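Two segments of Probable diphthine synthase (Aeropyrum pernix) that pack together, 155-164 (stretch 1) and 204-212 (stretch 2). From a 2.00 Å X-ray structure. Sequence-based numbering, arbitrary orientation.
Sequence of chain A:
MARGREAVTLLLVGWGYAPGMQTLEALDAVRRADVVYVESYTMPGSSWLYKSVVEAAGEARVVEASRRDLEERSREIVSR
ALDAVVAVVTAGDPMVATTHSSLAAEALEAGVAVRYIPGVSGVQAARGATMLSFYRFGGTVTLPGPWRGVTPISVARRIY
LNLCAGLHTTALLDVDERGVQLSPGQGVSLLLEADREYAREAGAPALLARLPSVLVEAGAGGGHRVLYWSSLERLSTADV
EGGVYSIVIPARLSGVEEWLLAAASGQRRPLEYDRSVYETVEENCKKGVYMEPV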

ATOM      1  N   VAL A 155       0.319  -7.348  13.287  1.00 28.87           N
ATOM      2  CA  VAL A 155      -0.390  -7.106  12.037  1.00 27.42           C
ATOM      3  C   VAL A 155      -1.755  -7.797  12.015  1.00 28.18           C
ATOM      4  O   VAL A 155      -2.746  -7.203  11.569  1.00 25.70           O
ATOM      5  CB  VAL A 155       0.441  -7.559  10.829  1.00 31.65           C
ATOM      6  CG1 VAL A 155      -0.460  -7.744   9.605  1.00 25.37           C
ATOM      7  CG2 VAL A 155       1.501  -6.509  10.538  1.00 33.49           C
ATOM      8  N   ALA A 156      -1.812  -9.041  12.504  1.00 25.04           N
ATOM      9  CA  ALA A 156      -3.073  -9.783  12.545  1.00 28.28           C
ATOM     10  C   ALA A 156      -4.039  -9.006  13.436  1.00 26.26           C
ATOM     11  O   ALA A 156      -5.182  -8.767  13.060  1.00 23.34           O
ATOM     12  CB  ALA A 156      -2.855 -11.210  13.093  1.00 23.10           C
ATOM     13  N   ARG A 157      -3.576  -8.604  14.618  1.00 23.13           N
ATOM     14  CA  ARG A 157      -4.426  -7.831  15.520  1.00 26.28           C
ATOM     15  C   ARG A 157      -5.014  -6.567  14.876  1.00 25.96           C
ATOM     16  O   ARG A 157      -6.178  -6.266  15.086  1.00 26.15           O
ATOM     17  CB  ARG A 157      -3.661  -7.436  16.785  1.00 23.46           C
ATOM     18  CG  ARG A 157      -4.423  -6.468  17.698  1.00 28.37           C
ATOM     19  CD  ARG A 157      -3.784  -6.433  19.077  1.00 34.88           C
ATOM     20  NE  ARG A 157      -4.411  -5.476  19.979  1.00 37.58           N
ATOM     21  CZ  ARG A 157      -4.105  -4.183  20.035  1.00 40.98           C
ATOM     22  NH1 ARG A 157      -3.178  -3.674  19.230  1.00 36.12           N
ATOM     23  NH2 ARG A 157      -4.702  -3.403  20.925  1.00 42.90           N
ATOM     24  N   ARG A 158      -4.225  -5.818  14.103  1.00 24.14           N
ATOM     25  CA  ARG A 158      -4.779  -4.606  13.506  1.00 24.33           C
ATOM     26  C   ARG A 158      -5.913  -4.963  12.547  1.00 26.41           C
ATOM     27  O   ARG A 158      -6.878  -4.203  12.370  1.00 19.59           O
ATOM     28  CB  ARG A 158      -3.689  -3.785  12.800  1.00 27.58           C
ATOM     29  CG  ARG A 158      -2.670  -3.162  13.757  1.00 34.94           C
ATOM     30  CD  ARG A 158      -1.947  -1.977  13.093  1.00 38.15           C
ATOM     31  NE  ARG A 158      -2.886  -0.913  12.714  1.00 29.73           N
ATOM     32  CZ  ARG A 158      -2.780  -0.173  11.606  1.00 40.03           C
ATOM     33  NH1 ARG A 158      -1.772  -0.365  10.760  1.00 34.38           N
ATOM     34  NH2 ARG A 158      -3.705   0.736  11.314  1.00 30.08           N
ATOM     35  N   ILE A 159      -5.828  -6.135  11.938  1.00 20.80           N
ATOM     36  CA  ILE A 159      -6.891  -6.540  11.036  1.00 22.68           C
ATOM     37  C   ILE A 159      -8.145  -6.788  11.866  1.00 22.34           C
ATOM     38  O   ILE A 159      -9.230  -6.348  11.486  1.00 19.63           O
ATOM     39  CB  ILE A 159      -6.521  -7.807  10.246  1.00 20.89           C
ATOM     40  CG1 ILE A 159      -5.322  -7.505   9.335  1.00 25.44           C
ATOM     41  CG2 ILE A 159      -7.730  -8.279   9.434  1.00 18.83           C
ATOM     42  CD1 ILE A 159      -4.794  -8.751   8.566  1.00 22.57           C
ATOM     43  N   TYR A 160      -8.015  -7.480  13.000  1.00 19.17           N
ATOM     44  CA  TYR A 160      -9.202  -7.700  13.831  1.00 23.42           C
ATOM     45  C   TYR A 160      -9.762  -6.356  14.352  1.00 18.22           C
ATOM     46  O   TYR A 160     -10.965  -6.203  14.524  1.00 22.08           O
ATOM     47  CB  TYR A 160      -8.886  -8.618  15.021  1.00 19.83           C
ATOM     48  CG  TYR A 160      -8.689 -10.075  14.646  1.00 20.02           C
ATOM     49  CD1 TYR A 160      -7.419 -10.644  14.629  1.00 20.52           C
ATOM     50  CD2 TYR A 160      -9.784 -10.893  14.351  1.00 21.51           C
ATOM     51  CE1 TYR A 160      -7.237 -12.011  14.329  1.00 18.16           C
ATOM     52  CE2 TYR A 160      -9.618 -12.242  14.053  1.00 22.44           C
ATOM     53  CZ  TYR A 160      -8.342 -12.795  14.046  1.00 22.13           C
ATOM     54  OH  TYR A 160      -8.176 -14.132  13.784  1.00 27.58           O
ATOM     55  N   LEU A 161      -8.892  -5.390  14.613  1.00 21.68           N
ATOM     56  CA  LEU A 161      -9.357  -4.079  15.107  1.00 19.34           C
ATOM     57  C   LEU A 161     -10.238  -3.398  14.058  1.00 22.48           C
ATOM     58  O   LEU A 161     -11.247  -2.763  14.387  1.00 20.00           O
ATOM     59  CB  LEU A 161      -8.149  -3.202  15.481  1.00 21.35           C
ATOM     60  CG  LEU A 161      -7.482  -3.655  16.794  1.00 25.87           C
ATOM     61  CD1 LEU A 161      -6.283  -2.781  17.132  1.00 27.06           C
ATOM     62  CD2 LEU A 161      -8.523  -3.573  17.921  1.00 30.44           C
ATOM     63  N   ASN A 162      -9.870  -3.541  12.790  1.00 15.32           N
ATOM     64  CA  ASN A 162     -10.662  -2.961  11.712  1.00 17.71           C
ATOM     65  C   ASN A 162     -12.003  -3.689  11.696  1.00 18.18           C
ATOM     66  O   ASN A 162     -13.071  -3.075  11.615  1.00 21.99           O
ATOM     67  CB  ASN A 162     -10.002  -3.179  10.341  1.00 20.42           C
ATOM     68  CG  ASN A 162      -8.964  -2.129   9.985  1.00 26.67           C
ATOM     69  OD1 ASN A 162      -8.974  -1.014  10.489  1.00 20.98           O
ATOM     70  ND2 ASN A 162      -8.080  -2.485   9.064  1.00 20.90           N
ATOM     71  N   LEU A 163     -11.944  -5.015  11.737  1.00 19.63           N
ATOM     72  CA  LEU A 163     -13.161  -5.810  11.728  1.00 19.79           C
ATOM     73  C   LEU A 163     -14.119  -5.402  12.844  1.00 13.58           C
ATOM     74  O   LEU A 163     -15.305  -5.250  12.602  1.00 20.42           O
ATOM     75  CB  LEU A 163     -12.826  -7.304  11.834  1.00 15.89           C
ATOM     76  CG  LEU A 163     -12.075  -7.813  10.608  1.00 16.36           C
ATOM     77  CD1 LEU A 163     -11.537  -9.221  10.844  1.00 21.97           C
ATOM     78  CD2 LEU A 163     -13.019  -7.798   9.414  1.00 23.44           C
ATOM     79  N   CYS A 164     -13.607  -5.223  14.055  1.00 18.94           N
ATOM     80  CA  CYS A 164     -14.460  -4.828  15.184  1.00 24.95           C
ATOM     81  C   CYS A 164     -15.080  -3.432  14.995  1.00 23.07           C
ATOM     82  O   CYS A 164     -16.092  -3.098  15.622  1.00 19.56           O
ATOM     83  CB  CYS A 164     -13.666  -4.843  16.498  1.00 17.75           C
ATOM     84  SG  CYS A 164     -12.955  -6.432  16.998  1.00 26.94           S
ATOM     85  N   ALA A 204      -8.626 -17.213  21.717  1.00 45.14           N
ATOM     86  CA  ALA A 204      -9.751 -17.227  20.793  1.00 40.63           C
ATOM     87  C   ALA A 204      -9.386 -18.037  19.569  1.00 35.97           C
ATOM     88  O   ALA A 204      -8.215 -18.237  19.281  1.00 32.05           O
ATOM     89  CB  ALA A 204     -10.119 -15.807  20.388  1.00 41.50           C
ATOM     90  N   PRO A 205     -10.393 -18.515  18.831  1.00 37.10           N
ATOM     91  CA  PRO A 205     -10.118 -19.307  17.631  1.00 34.27           C
ATOM     92  C   PRO A 205      -9.453 -18.419  16.580  1.00 33.48           C
ATOM     93  O   PRO A 205      -9.656 -17.207  16.594  1.00 26.99           O
ATOM     94  CB  PRO A 205     -11.513 -19.753  17.205  1.00 35.31           C
ATOM     95  CG  PRO A 205     -12.359 -18.527  17.565  1.00 38.43           C
ATOM     96  CD  PRO A 205     -11.830 -18.188  18.939  1.00 40.22           C
ATOM     97  N   ALA A 206      -8.650 -19.010  15.692  1.00 29.47           N
ATOM     98  CA  ALA A 206      -8.007 -18.253  14.612  1.00 29.89           C
ATOM     99  C   ALA A 206      -9.097 -18.107  13.559  1.00 29.21           C
ATOM    100  O   ALA A 206      -9.722 -19.099  13.175  1.00 30.33           O
ATOM    101  CB  ALA A 206      -6.830 -19.019  14.054  1.00 29.12           C
ATOM    102  N   LEU A 207      -9.332 -16.882  13.086  1.00 23.01           N
ATOM    103  CA  LEU A 207     -10.413 -16.656  12.129  1.00 26.42           C
ATOM    104  C   LEU A 207     -10.094 -16.071  10.766  1.00 18.99           C
ATOM    105  O   LEU A 207     -10.902 -16.183   9.858  1.00 21.41           O
ATOM    106  CB  LEU A 207     -11.496 -15.784  12.787  1.00 22.13           C
ATOM    107  CG  LEU A 207     -12.097 -16.365  14.066  1.00 27.69           C
ATOM    108  CD1 LEU A 207     -12.862 -15.289  14.788  1.00 25.57           C
ATOM    109  CD2 LEU A 207     -12.989 -17.560  13.719  1.00 26.13           C
ATOM    110  N   LEU A 208      -8.942 -15.436  10.617  1.00 21.38           N
ATOM    111  CA  LEU A 208      -8.611 -14.814   9.335  1.00 22.41           C
ATOM    112  C   LEU A 208      -8.648 -15.713   8.093  1.00 24.77           C
ATOM    113  O   LEU A 208      -9.090 -15.276   7.021  1.00 19.02           O
ATOM    114  CB  LEU A 208      -7.249 -14.104   9.447  1.00 22.12           C
ATOM    115  CG  LEU A 208      -7.127 -13.067  10.589  1.00 21.27           C
ATOM    116  CD1 LEU A 208      -5.779 -12.311  10.477  1.00 21.35           C
ATOM    117  CD2 LEU A 208      -8.272 -12.043  10.503  1.00 24.97           C
ATOM    118  N   ALA A 209      -8.214 -16.967   8.227  1.00 22.62           N
ATOM    119  CA  ALA A 209      -8.191 -17.888   7.085  1.00 22.50           C
ATOM    120  C   ALA A 209      -9.570 -18.057   6.470  1.00 24.00           C
ATOM    121  O   ALA A 209      -9.717 -18.234   5.254  1.00 23.75           O
ATOM    122  CB  ALA A 209      -7.642 -19.246   7.529  1.00 27.72           C
ATOM    123  N   ARG A 210     -10.586 -17.973   7.317  1.00 24.49           N
ATOM    124  CA  ARG A 210     -11.980 -18.121   6.907  1.00 23.23           C
ATOM    125  C   ARG A 210     -12.654 -16.886   6.285  1.00 26.92           C
ATOM    126  O   ARG A 210     -13.794 -16.957   5.813  1.00 21.92           O
ATOM    127  CB  ARG A 210     -12.806 -18.577   8.100  1.00 26.33           C
ATOM    128  CG  ARG A 210     -12.543 -20.016   8.538  1.00 33.72           C
ATOM    129  CD  ARG A 210     -13.817 -20.558   9.169  1.00 38.07           C
ATOM    130  NE  ARG A 210     -13.940 -20.186  10.563  1.00 33.84           N
ATOM    131  CZ  ARG A 210     -15.087 -20.051  11.221  1.00 31.52           C
ATOM    132  NH1 ARG A 210     -16.258 -20.235  10.620  1.00 36.96           N
ATOM    133  NH2 ARG A 210     -15.053 -19.778  12.507  1.00 32.23           N
ATOM    134  N   LEU A 211     -11.970 -15.750   6.302  1.00 22.06           N
ATOM    135  CA  LEU A 211     -12.536 -14.538   5.708  1.00 19.54           C
ATOM    136  C   LEU A 211     -12.308 -14.459   4.209  1.00 21.51           C
ATOM    137  O   LEU A 211     -11.258 -14.869   3.725  1.00 23.95           O
ATOM    138  CB  LEU A 211     -11.875 -13.304   6.315  1.00 18.81           C
ATOM    139  CG  LEU A 211     -12.112 -13.050   7.796  1.00 21.16           C
ATOM    140  CD1 LEU A 211     -11.177 -11.941   8.275  1.00 26.59           C
ATOM    141  CD2 LEU A 211     -13.585 -12.685   7.979  1.00 16.40           C
ATOM    142  N   PRO A 212     -13.284 -13.912   3.463  1.00 18.76           N
ATOM    143  CA  PRO A 212     -13.153 -13.763   2.016  1.00 20.94           C
ATOM    144  C   PRO A 212     -12.194 -12.580   1.853  1.00 23.71           C
ATOM    145  O   PRO A 212     -11.898 -11.864   2.825  1.00 20.09           O
ATOM    146  CB  PRO A 212     -14.576 -13.417   1.567  1.00 20.50           C
ATOM    147  CG  PRO A 212     -15.091 -12.606   2.724  1.00 22.71           C
ATOM    148  CD  PRO A 212     -14.609 -13.444   3.920  1.00 22.80           C
TER

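Stretch 2 is a short, mostly irregular segment that lies against one side of a helix, and the contact between them is small, burying about 290 Å² when both sides are summed. The helix offers Ala156, Ile159, Tyr160 and Leu163; the steps from 156 to 159 or 160, and on to 163, are about one helical turn, so these residues fall on one side. Arg157, Arg158 and Leu161 belong to other sides of the helix and take no part.

The walk along stretch 2 begins at its margin. Ala204 touches nothing on the helix, and Pro205 and Ala206 contribute little surface. Both of these lie near the hydroxyl end of Tyr160: Pro205 O is 4.4 Å from Tyr160 OH, and Ala206 C is 4.1 Å from the same atom. These are proximities of the backbone rather than bonds, and they bring the chain past the tip of the tyrosine.

At Leu207 the contact becomes specific. Its backbone N donates a hydrogen bond to Tyr160 OH over 3.1 Å, with an N-H...O angle of 160°, close to linear. Here tyrosine suits its place well. Its CA-to-CB bond points sideways to stretch 2, but with chi1 in the m well the long ring carries the hydroxyl across to a backbone amide, so that a polar group in a buried setting finds a partner. The same hydroxyl is also hydrogen-bonded elsewhere in the structure. The CA-to-CB bond of Leu207 points toward the helix, which places CB at the edge of the Tyr160 ring, near its plane, 4.2 Å from Tyr160 CE2.

Leu208 is the centre of the contact, giving up 93 Å², the largest share of any residue. It opens a 3-10 segment, 208-210; its CA-to-CB bond points toward the helix, with chi1 m and chi2 t. Its CD2 sits over one face of the Tyr160 ring, 3.9 Å from the ring centroid and 22° off the ring normal, a CH-pi contact; the nearest ring atom, Tyr160 CZ, is 3.6 Å from CD2. The same methyl also meets Ile159 CG2 at 4.0 Å and Leu163 CD1 at 4.3 Å. Leu208 CD1 lies 4.1 Å from Ala156 CB and 4.2 Å from Ile159 CD1. A branched leucine can thus touch four helix residues at once. Ile159, buried and branched, packs here without leaving a polar group unpaired. Ala156 and Leu208 have the closest CA atoms of the two stretches, 8.1 Å apart, and there the helix carries only a methyl.

The 3-10 turn then carries the chain away: Ala209 and Arg210 make no contact with the helix. Both are partly exposed, and a charged arginine is easily accommodated where solvent can reach it. Backbone hydrogen bonds hold the turn, from Arg210 N to Leu207 O (3.1 Å) and from Leu211 N to Leu208 O (3.0 Å). Beyond it, the CA-to-CB bond of Leu211 again points toward the helix, and Leu211 CD1 meets Leu163 CD1 at 3.8 Å. Leu163 therefore touches both Leu208 and Leu211, and these buried aliphatic side chains extend the apolar packing. Pro212 lies beyond reach of the helix.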